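Local coordinates for protein putative histidinol-phosphate aminotransferase (PDB 3LY1) that probably acts as a pyridoxal-phosphate-dependent aminotransferase of the histidinol-phosphate aminotransferase subfamily, at residues R273-K278 against W340-M345. Sequence-based numbering, arbitrary orientation.
Sequences RQILLK and WVADTM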
# COMPACT_ATOMS: atom_id res chain seq x y z
N ARG A 273 8.10 -16.40 25.91
CA ARG A 273 8.76 -15.38 26.71
C ARG A 273 9.42 -15.99 27.95
O ARG A 273 10.60 -15.73 28.20
CB ARG A 273 7.77 -14.31 27.17
CG ARG A 273 8.46 -13.12 27.86
CD ARG A 273 7.47 -12.12 28.45
NE ARG A 273 6.68 -11.36 27.46
CZ ARG A 273 5.38 -11.54 27.23
NH1 ARG A 273 4.68 -12.47 27.85
NH2 ARG A 273 4.77 -10.79 26.33
N GLN A 274 8.67 -16.78 28.71
CA GLN A 274 9.23 -17.37 29.93
C GLN A 274 10.43 -18.29 29.65
O GLN A 274 11.36 -18.35 30.46
CB GLN A 274 8.12 -18.06 30.73
CG GLN A 274 7.01 -17.09 31.18
CD GLN A 274 7.54 -15.94 32.04
OE1 GLN A 274 8.14 -16.17 33.09
NE2 GLN A 274 7.35 -14.71 31.59
N ILE A 275 10.44 -18.98 28.52
CA ILE A 275 11.60 -19.80 28.17
C ILE A 275 12.85 -18.96 27.97
O ILE A 275 13.92 -19.31 28.46
CB ILE A 275 11.34 -20.62 26.90
CG1 ILE A 275 10.26 -21.66 27.20
CG2 ILE A 275 12.63 -21.34 26.40
CD1 ILE A 275 9.73 -22.37 25.95
N LEU A 276 12.72 -17.85 27.25
CA LEU A 276 13.85 -16.96 27.07
C LEU A 276 14.30 -16.30 28.39
O LEU A 276 15.52 -16.23 28.66
CB LEU A 276 13.54 -15.92 26.00
CG LEU A 276 14.67 -14.91 25.73
CD1 LEU A 276 15.99 -15.56 25.30
CD2 LEU A 276 14.15 -13.97 24.66
N LEU A 277 13.33 -15.84 29.20
CA LEU A 277 13.62 -15.16 30.48
C LEU A 277 14.34 -16.11 31.45
O LEU A 277 15.29 -15.68 32.12
CB LEU A 277 12.35 -14.55 31.12
CG LEU A 277 11.60 -13.45 30.33
CD1 LEU A 277 10.56 -12.70 31.20
CD2 LEU A 277 12.58 -12.45 29.67
N LYS A 278 13.93 -17.37 31.48
CA LYS A 278 14.59 -18.40 32.30
C LYS A 278 16.07 -18.49 31.93
O LYS A 278 16.93 -18.50 32.80
CB LYS A 278 13.91 -19.77 32.12
CG LYS A 278 14.33 -20.85 33.15
CD LYS A 278 13.66 -22.21 32.89
CE LYS A 278 14.44 -23.39 33.50
NZ LYS A 278 14.65 -23.23 34.96
N TRP A 340 15.25 -24.27 21.95
CA TRP A 340 16.47 -24.56 21.23
C TRP A 340 17.43 -23.34 21.29
O TRP A 340 18.67 -23.49 21.50
CB TRP A 340 16.14 -24.90 19.79
CG TRP A 340 17.23 -25.55 19.09
CD1 TRP A 340 17.48 -26.91 19.03
CD2 TRP A 340 18.27 -24.91 18.38
NE1 TRP A 340 18.61 -27.13 18.29
CE2 TRP A 340 19.12 -25.92 17.88
CE3 TRP A 340 18.57 -23.58 18.10
CZ2 TRP A 340 20.26 -25.63 17.12
CZ3 TRP A 340 19.71 -23.29 17.33
CH2 TRP A 340 20.53 -24.32 16.86
N VAL A 341 16.85 -22.15 21.16
CA VAL A 341 17.66 -20.94 21.22
C VAL A 341 18.27 -20.77 22.63
O VAL A 341 19.48 -20.48 22.75
CB VAL A 341 16.91 -19.64 20.79
CG1 VAL A 341 17.76 -18.39 21.07
CG2 VAL A 341 16.59 -19.71 19.29
N ALA A 342 17.42 -20.90 23.65
CA ALA A 342 17.83 -20.82 25.04
C ALA A 342 18.96 -21.80 25.34
O ALA A 342 19.96 -21.44 25.95
CB ALA A 342 16.64 -21.10 25.98
N ASP A 343 18.83 -23.05 24.90
CA ASP A 343 19.91 -23.96 25.14
C ASP A 343 21.18 -23.62 24.33
O ASP A 343 22.27 -23.86 24.83
CB ASP A 343 19.47 -25.38 24.91
CG ASP A 343 18.47 -25.82 25.96
OD1 ASP A 343 18.60 -25.36 27.12
OD2 ASP A 343 17.57 -26.59 25.60
N THR A 344 21.04 -23.06 23.12
CA THR A 344 22.20 -22.57 22.36
C THR A 344 22.92 -21.44 23.13
O THR A 344 24.16 -21.38 23.20
CB THR A 344 21.78 -22.12 20.93
OG1 THR A 344 21.21 -23.24 20.23
CG2 THR A 344 22.97 -21.63 20.13
N MSE A 345 22.14 -20.54 23.71
CA MSE A 345 22.69 -19.50 24.56
C MSE A 345 23.50 -20.09 25.75
O MSE A 345 24.64 -19.67 25.98
CB MSE A 345 21.54 -18.62 25.08
CG MSE A 345 20.84 -17.85 23.99
SE MSE A 345 19.23 -16.98 24.65
CE MSE A 345 19.99 -15.80 25.98
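Ala342 and Met345, three residues apart on helix 335-350, meet Ile275 and Leu276 of helix 259-283 through purely apolar contacts. Before them in the chain, Trp340 is turned away from the partner helix: its indole meets the ring of Phe10, and Thr344 OG1 sits 3.2 Å above the plane of the Trp340 ring, offset toward its rim. The carbonyl oxygen of Trp340 is gripped from opposite faces of its plane, by Thr344 N and by Thr344 OG1, the latter at 2.9 Å. Ala342 then marks the closest backbone approach, its CA 5.9 Å from that of Leu276. Its methyl CB points at the other helix and rests 4.0 Å from Ile275 CG2. Ile275 also touches Pro335, Met338 and Gln339, in the first turns of helix 335-350, while Ala342 reaches Ala279. Met345, a selenomethionine, closes the contact: its chain bends at chi3 (62°), and SE lies 3.6 Å from Leu276 CD1, with CE 4.1 Å from the same methyl. The two side chains cross at about a right angle. Leu276 brings CD1 to the selenium with CG anti to its own backbone nitrogen (chi1 180°). Met345 also touches Leu280 and Leu283, further along helix 259-283, and Tyr306 and Met310 of helix 303-312. The arrangement is a buried helix-helix interface well away from the cofactor, consistent with the C-terminal small domain of fold-type I pyridoxal-phosphate enzymes, where helices pack together beside a small antiparallel sheet, here strands 294-298 and 327-331.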